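Long-range contacts in spore germination lipase LipC (Metagenome, PDB 6NKD), which probably hydrolyses lipid esters as a GDSL-family (SGNH) lipase and may take part in spore germination: residues A[2-8]-A[40-46]; A[72-78]-A[128-134]. Residue numbers count along the deposited sequence, not the author numbering.

Contact 1: residues A[2-8]-A[40-46]; sequences TLQYTAL and EVSLIVF
Residues 3-8 and 41-46 run side by side as parallel beta strands. Their axes approach to 4.6 Å and cross at -24°, and the register is unbroken from Leu3 opposite Val41 to Leu8 opposite Phe46, with CA-CA separations of 4.6 to 5.0 Å. Hydrogen bonds form the ladder of a parallel pair, in which odd-numbered residues of 3-7 bond to even-numbered residues of 40-46: Leu3 N to Glu40 O (3.0 Å), Ser42 N to Leu3 O (2.7 Å), Tyr5 N to Ser42 O (2.8 Å), Ile44 N to Tyr5 O (3.1 Å), Ala7 N to Ile44 O (2.9 Å, more bent at 141°) and Phe46 N to Ala7 O (2.9 Å). CA-H...O contacts reinforce it, among them Thr6 CA to Ile44 O at 3.3 Å.

Apolar side chains meet on both faces. On one, Tyr5 (chi1 t) places CB 3.8 Å from Val41 CG1; Leu43 (chi1 t, chi2 p) brings CD1 within 3.5 Å of Tyr5 CD2. On the other, with Phe46 chi1 m, Leu8 CD2 lies 3.7 Å from Phe46 CD2, at the ring edge. The polar Gln4 NE2 lies 3.4 Å from the Ile44 CD1 methyl.

Such pairing belongs to the parallel sheet of the SGNH-hydrolase alpha/beta fold. Strand 41-47 is outermost within the chain, and strand 74-77 flanks 3-9 on its other side. Helix 25-37 covers the Tyr5 face and helix 63-71 the Phe46 face, while Thr2 OG1 hydrogen-bonds to Thr2 OG1 of the second subunit.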
loop_
_atom_site.group_PDB
_atom_site.type_symbol
_atom_site.label_atom_id
_atom_site.label_comp_id
_atom_site.label_asym_id
_atom_site.label_seq_id
_atom_site.Cartn_x
_atom_site.Cartn_y
_atom_site.Cartn_z
ATOM N N THR A 2 -31.899 -9.706 -1.868
ATOM C CA THR A 2 -30.484 -9.380 -1.725
ATOM C C THR A 2 -29.750 -10.449 -0.919
ATOM O O THR A 2 -30.100 -10.726 0.228
ATOM C CB THR A 2 -30.285 -8.012 -1.046
ATOM O OG1 THR A 2 -30.840 -6.981 -1.873
ATOM C CG2 THR A 2 -28.806 -7.736 -0.825
ATOM N N LEU A 3 -28.730 -11.044 -1.531
ATOM C CA LEU A 3 -27.945 -12.087 -0.887
ATOM C C LEU A 3 -26.747 -11.481 -0.169
ATOM O O LEU A 3 -26.158 -10.500 -0.634
ATOM C CB LEU A 3 -27.472 -13.119 -1.911
ATOM C CG LEU A 3 -28.560 -13.878 -2.673
ATOM C CD1 LEU A 3 -27.939 -14.796 -3.710
ATOM C CD2 LEU A 3 -29.439 -14.666 -1.713
ATOM N N GLN A 4 -26.391 -12.073 0.967
ATOM C CA GLN A 4 -25.247 -11.643 1.761
ATOM C C GLN A 4 -24.164 -12.708 1.655
ATOM O O GLN A 4 -24.392 -13.869 2.008
ATOM C CB GLN A 4 -25.644 -11.419 3.220
ATOM C CG GLN A 4 -24.912 -10.271 3.904
ATOM C CD GLN A 4 -25.519 -8.916 3.585
ATOM O OE1 GLN A 4 -26.526 -8.823 2.882
ATOM N NE2 GLN A 4 -24.912 -7.856 4.108
ATOM N N TYR A 5 -22.994 -12.312 1.162
ATOM C CA TYR A 5 -21.870 -13.221 0.959
ATOM C C TYR A 5 -20.684 -12.700 1.760
ATOM O O TYR A 5 -20.155 -11.623 1.464
ATOM C CB TYR A 5 -21.534 -13.344 -0.528
ATOM C CG TYR A 5 -20.147 -13.871 -0.827
ATOM C CD1 TYR A 5 -19.680 -15.041 -0.241
ATOM C CD2 TYR A 5 -19.313 -13.208 -1.716
ATOM C CE1 TYR A 5 -18.415 -15.524 -0.517
ATOM C CE2 TYR A 5 -18.046 -13.683 -2.001
ATOM C CZ TYR A 5 -17.602 -14.842 -1.400
ATOM O OH TYR A 5 -16.342 -15.319 -1.682
ATOM N N THR A 6 -20.275 -13.458 2.773
ATOM C CA THR A 6 -19.107 -13.118 3.570
ATOM C C THR A 6 -17.923 -13.971 3.131
ATOM O O THR A 6 -18.082 -15.106 2.675
ATOM C CB THR A 6 -19.379 -13.305 5.069
ATOM O OG1 THR A 6 -18.448 -12.524 5.827
ATOM C CG2 THR A 6 -19.243 -14.766 5.479
ATOM N N ALA A 7 -16.727 -13.398 3.248
ATOM C CA ALA A 7 -15.510 -14.066 2.809
ATOM C C ALA A 7 -14.432 -13.894 3.865
ATOM O O ALA A 7 -14.160 -12.770 4.301
ATOM C CB ALA A 7 -15.027 -13.518 1.461
ATOM N N LEU A 8 -13.824 -15.004 4.268
ATOM C CA LEU A 8 -12.787 -15.014 5.285
ATOM C C LEU A 8 -11.565 -15.740 4.744
ATOM O O LEU A 8 -11.688 -16.672 3.947
ATOM C CB LEU A 8 -13.273 -15.702 6.567
ATOM C CG LEU A 8 -14.742 -15.475 6.928
ATOM C CD1 LEU A 8 -15.287 -16.662 7.705
ATOM C CD2 LEU A 8 -14.907 -14.188 7.720
ATOM N N GLU A 40 -28.939 -9.340 -6.731
ATOM C CA GLU A 40 -27.797 -8.579 -6.242
ATOM C C GLU A 40 -27.225 -9.231 -4.988
ATOM O O GLU A 40 -27.933 -9.894 -4.225
ATOM C CB GLU A 40 -28.207 -7.134 -5.944
ATOM C CG GLU A 40 -28.822 -6.388 -7.122
ATOM C CD GLU A 40 -27.825 -5.500 -7.847
ATOM O OE1 GLU A 40 -26.736 -5.992 -8.213
ATOM O OE2 GLU A 40 -28.130 -4.305 -8.043
ATOM N N VAL A 41 -25.925 -9.039 -4.776
ATOM C CA VAL A 41 -25.207 -9.664 -3.672
ATOM C C VAL A 41 -24.441 -8.592 -2.910
ATOM O O VAL A 41 -23.740 -7.774 -3.516
ATOM C CB VAL A 41 -24.248 -10.766 -4.165
ATOM C CG1 VAL A 41 -23.299 -11.192 -3.052
ATOM C CG2 VAL A 41 -25.036 -11.962 -4.680
ATOM N N SER A 42 -24.583 -8.592 -1.587
ATOM C CA SER A 42 -23.781 -7.745 -0.716
ATOM C C SER A 42 -22.576 -8.536 -0.224
ATOM O O SER A 42 -22.710 -9.696 0.180
ATOM C CB SER A 42 -24.607 -7.242 0.467
ATOM O OG SER A 42 -23.821 -6.432 1.324
ATOM N N LEU A 43 -21.404 -7.909 -0.258
ATOM C CA LEU A 43 -20.146 -8.575 0.046
ATOM C C LEU A 43 -19.496 -7.942 1.267
ATOM O O LEU A 43 -19.394 -6.714 1.359
ATOM C CB LEU A 43 -19.191 -8.509 -1.150
ATOM C CG LEU A 43 -17.745 -8.951 -0.909
ATOM C CD1 LEU A 43 -17.688 -10.396 -0.438
ATOM C CD2 LEU A 43 -16.906 -8.754 -2.165
ATOM N N ILE A 44 -19.059 -8.785 2.200
ATOM C CA ILE A 44 -18.251 -8.375 3.342
ATOM C C ILE A 44 -17.020 -9.268 3.381
ATOM O O ILE A 44 -17.126 -10.489 3.219
ATOM C CB ILE A 44 -19.034 -8.464 4.670
ATOM C CG1 ILE A 44 -20.341 -7.668 4.593
ATOM C CG2 ILE A 44 -18.186 -7.955 5.816
ATOM C CD1 ILE A 44 -21.560 -8.508 4.259
ATOM N N VAL A 45 -15.850 -8.664 3.586
ATOM C CA VAL A 45 -14.576 -9.377 3.519
ATOM C C VAL A 45 -13.803 -9.131 4.807
ATOM O O VAL A 45 -13.523 -7.979 5.158
ATOM C CB VAL A 45 -13.738 -8.945 2.302
ATOM C CG1 VAL A 45 -12.336 -9.535 2.386
ATOM C CG2 VAL A 45 -14.421 -9.365 1.010
ATOM N N PHE A 46 -13.452 -10.211 5.501
ATOM C CA PHE A 46 -12.555 -10.165 6.654
ATOM C C PHE A 46 -11.319 -10.975 6.282
ATOM O O PHE A 46 -11.342 -12.209 6.342
ATOM C CB PHE A 46 -13.220 -10.722 7.911
ATOM C CG PHE A 46 -14.492 -10.024 8.294
ATOM C CD1 PHE A 46 -14.461 -8.773 8.888
ATOM C CD2 PHE A 46 -15.720 -10.630 8.081
ATOM C CE1 PHE A 46 -15.630 -8.134 9.249
ATOM C CE2 PHE A 46 -16.892 -9.998 8.442
ATOM C CZ PHE A 46 -16.847 -8.747 9.027
#

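Contact 2: residues A[72-78]-A[128-134]; sequences ADVITIT and RYLVRLL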
loop_
_atom_site.group_PDB
_atom_site.type_symbol
_atom_site.label_atom_id
_atom_site.label_comp_id
_atom_site.label_asym_id
_atom_site.label_seq_id
_atom_site.Cartn_x
_atom_site.Cartn_y
_atom_site.Cartn_z
ATOM N N ALA A 72 -24.871 -14.484 6.454
ATOM C CA ALA A 72 -24.274 -14.891 5.190
ATOM C C ALA A 72 -25.006 -16.088 4.598
ATOM O O ALA A 72 -25.217 -17.100 5.272
ATOM C CB ALA A 72 -22.798 -15.227 5.388
ATOM N N ASP A 73 -25.395 -15.963 3.330
ATOM C CA ASP A 73 -25.925 -17.087 2.572
ATOM C C ASP A 73 -24.826 -17.919 1.929
ATOM O O ASP A 73 -25.044 -19.105 1.653
ATOM C CB ASP A 73 -26.883 -16.588 1.487
ATOM C CG ASP A 73 -27.934 -15.640 2.029
ATOM O OD1 ASP A 73 -28.484 -15.913 3.117
ATOM O OD2 ASP A 73 -28.206 -14.614 1.369
ATOM N N VAL A 74 -23.662 -17.321 1.681
ATOM C CA VAL A 74 -22.506 -18.000 1.108
ATOM C C VAL A 74 -21.279 -17.582 1.905
ATOM O O VAL A 74 -21.107 -16.396 2.207
ATOM C CB VAL A 74 -22.323 -17.665 -0.386
ATOM C CG1 VAL A 74 -21.066 -18.325 -0.933
ATOM C CG2 VAL A 74 -23.542 -18.093 -1.190
ATOM N N ILE A 75 -20.435 -18.552 2.254
ATOM C CA ILE A 75 -19.210 -18.304 3.005
ATOM C C ILE A 75 -18.056 -18.986 2.283
ATOM O O ILE A 75 -18.153 -20.165 1.925
ATOM C CB ILE A 75 -19.308 -18.814 4.456
ATOM C CG1 ILE A 75 -20.525 -18.216 5.161
ATOM C CG2 ILE A 75 -18.035 -18.484 5.223
ATOM C CD1 ILE A 75 -20.680 -18.666 6.595
ATOM N N THR A 76 -16.970 -18.248 2.068
ATOM C CA THR A 76 -15.749 -18.794 1.494
ATOM C C THR A 76 -14.606 -18.619 2.483
ATOM O O THR A 76 -14.495 -17.578 3.139
ATOM C CB THR A 76 -15.397 -18.123 0.163
ATOM O OG1 THR A 76 -15.341 -16.702 0.339
ATOM C CG2 THR A 76 -16.432 -18.466 -0.895
ATOM N N ILE A 77 -13.761 -19.642 2.592
ATOM C CA ILE A 77 -12.658 -19.649 3.545
ATOM C C ILE A 77 -11.384 -20.056 2.818
ATOM O O ILE A 77 -11.380 -21.028 2.056
ATOM C CB ILE A 77 -12.927 -20.597 4.730
ATOM C CG1 ILE A 77 -14.250 -20.243 5.412
ATOM C CG2 ILE A 77 -11.783 -20.534 5.731
ATOM C CD1 ILE A 77 -14.576 -21.115 6.601
ATOM N N THR A 78 -10.309 -19.305 3.049
ATOM C CA THR A 78 -8.981 -19.660 2.577
ATOM C C THR A 78 -8.024 -19.666 3.761
ATOM O O THR A 78 -8.270 -19.015 4.780
ATOM C CB THR A 78 -8.466 -18.688 1.500
ATOM O OG1 THR A 78 -8.260 -17.392 2.075
ATOM C CG2 THR A 78 -9.461 -18.576 0.360
ATOM N N ARG A 128 -29.948 -23.368 5.064
ATOM C CA ARG A 128 -29.817 -22.931 3.682
ATOM C C ARG A 128 -28.488 -22.242 3.405
ATOM O O ARG A 128 -28.271 -21.774 2.282
ATOM C CB ARG A 128 -30.972 -21.991 3.325
ATOM C CG ARG A 128 -31.603 -22.252 1.970
ATOM C CD ARG A 128 -32.860 -21.416 1.792
ATOM N NE ARG A 128 -33.436 -21.560 0.459
ATOM C CZ ARG A 128 -34.398 -22.423 0.146
ATOM N NH1 ARG A 128 -34.899 -23.226 1.073
ATOM N NH2 ARG A 128 -34.859 -22.480 -1.095
ATOM N N TYR A 129 -27.601 -22.166 4.393
ATOM C CA TYR A 129 -26.299 -21.545 4.207
ATOM C C TYR A 129 -25.425 -22.389 3.280
ATOM O O TYR A 129 -25.712 -23.553 2.987
ATOM C CB TYR A 129 -25.601 -21.327 5.552
ATOM C CG TYR A 129 -25.209 -22.581 6.320
ATOM C CD1 TYR A 129 -26.010 -23.719 6.312
ATOM C CD2 TYR A 129 -24.037 -22.617 7.067
ATOM C CE1 TYR A 129 -25.652 -24.854 7.015
ATOM C CE2 TYR A 129 -23.672 -23.750 7.774
ATOM C CZ TYR A 129 -24.483 -24.863 7.744
ATOM O OH TYR A 129 -24.126 -25.992 8.446
ATOM N N LEU A 130 -24.337 -21.778 2.816
ATOM C CA LEU A 130 -23.447 -22.396 1.844
ATOM C C LEU A 130 -22.009 -22.049 2.192
ATOM O O LEU A 130 -21.689 -20.877 2.414
ATOM C CB LEU A 130 -23.774 -21.921 0.425
ATOM C CG LEU A 130 -23.831 -22.992 -0.662
ATOM C CD1 LEU A 130 -24.997 -23.939 -0.414
ATOM C CD2 LEU A 130 -23.936 -22.339 -2.027
ATOM N N VAL A 131 -21.148 -23.062 2.237
ATOM C CA VAL A 131 -19.738 -22.883 2.564
ATOM C C VAL A 131 -18.907 -23.519 1.461
ATOM O O VAL A 131 -19.066 -24.710 1.166
ATOM C CB VAL A 131 -19.374 -23.490 3.929
ATOM C CG1 VAL A 131 -17.880 -23.364 4.179
ATOM C CG2 VAL A 131 -20.162 -22.816 5.042
ATOM N N ARG A 132 -18.027 -22.731 0.852
ATOM C CA ARG A 132 -17.095 -23.206 -0.166
ATOM C C ARG A 132 -15.684 -22.874 0.301
ATOM O O ARG A 132 -15.263 -21.714 0.244
ATOM C CB ARG A 132 -17.383 -22.570 -1.528
ATOM C CG ARG A 132 -18.424 -23.295 -2.373
ATOM C CD ARG A 132 -19.844 -23.001 -1.918
ATOM N NE ARG A 132 -20.834 -23.604 -2.807
ATOM C CZ ARG A 132 -21.426 -24.772 -2.585
ATOM N NH1 ARG A 132 -21.136 -25.468 -1.495
ATOM N NH2 ARG A 132 -22.315 -25.244 -3.450
ATOM N N LEU A 133 -14.956 -23.882 0.769
ATOM C CA LEU A 133 -13.575 -23.710 1.200
ATOM C C LEU A 133 -12.640 -24.267 0.136
ATOM O O LEU A 133 -12.873 -25.357 -0.399
ATOM C CB LEU A 133 -13.330 -24.389 2.550
ATOM C CG LEU A 133 -13.707 -25.863 2.700
ATOM C CD1 LEU A 133 -12.488 -26.752 2.508
ATOM C CD2 LEU A 133 -14.351 -26.112 4.053
ATOM N N LEU A 134 -11.589 -23.516 -0.172
ATOM C CA LEU A 134 -10.677 -23.846 -1.255
ATOM C C LEU A 134 -9.436 -24.531 -0.705
ATOM O O LEU A 134 -8.875 -24.104 0.308
ATOM C CB LEU A 134 -10.275 -22.591 -2.030
ATOM C CG LEU A 134 -11.415 -21.715 -2.552
ATOM C CD1 LEU A 134 -11.785 -20.630 -1.548
ATOM C CD2 LEU A 134 -11.043 -21.110 -3.896
#
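Segments 72-78 and 128-134 lie parallel, the axes of strands 74-77 and 130-134 approaching to 4.5 Å at an angle of 19°. Their register pairs Ile75 with Val131 at a CA-CA distance of 4.6 Å. Two firm hydrogen bonds hold the middle, Ile75 N to Leu130 O (2.6 Å) and Arg132 N to Ile75 O (2.8 Å). Farther along, the ladder slackens into weak bonds from Ile77 N to Arg132 O (3.5 Å) and from Leu134 N to Ile77 O (3.3 Å), and by Thr78 and Leu134 the CA atoms are 5.9 Å apart. This looser end approaches the probable catalytic centre, with the Thr78 side chain about 7 Å from that of Ser11, the nucleophile inferred by similarity.

Aliphatic side chains line the face of Ile75, Ile77, Val131 and Leu133; the other mixes Val74 and Leu130 with Thr76 and Arg132. Ile75 CB sits 4.1 Å from Val131 CG2 and Ile77 CB 4.4 Å from Leu133 CB; on the opposite face Val74 CG2 lies 4.2 Å from Leu130 CB. At the C-terminal end Thr78 CG2 packs 3.6 Å from Leu134 CD1. Helix 98-122 packs against Ile77 and Tyr129, and helix 25-37 against Val74 and Thr76.

Main-chain bonds and aliphatic contacts thus join these two inner strands, while polar side chains bond outside the pair: Arg132 to the carbonyl of Pro164, Thr76 to Tyr5, and Thr78 to Asp10 and Thr13.

From the N terminus, the chain lays down strand 3-9, passes through helix 25-37 and returns as strand 41-47, so contact 1 closes a beta-alpha-beta crossover at one edge of the sheet. Helix 63-71 then carries the chain back across strand 3-9 to strand 74-77. Contact 2 closes later, after the long excursion through helices 81-94 and 98-122. The two loops follow one another in series, neither enclosing nor crossing the other. Strands 3-9 and 74-77 are neighbours, which joins the contacts into one continuous sheet: Gln4 O lies 2.7 Å from Asp73 N, and Tyr5 OH 2.6 Å from Thr76 OG1, both probable hydrogen bonds.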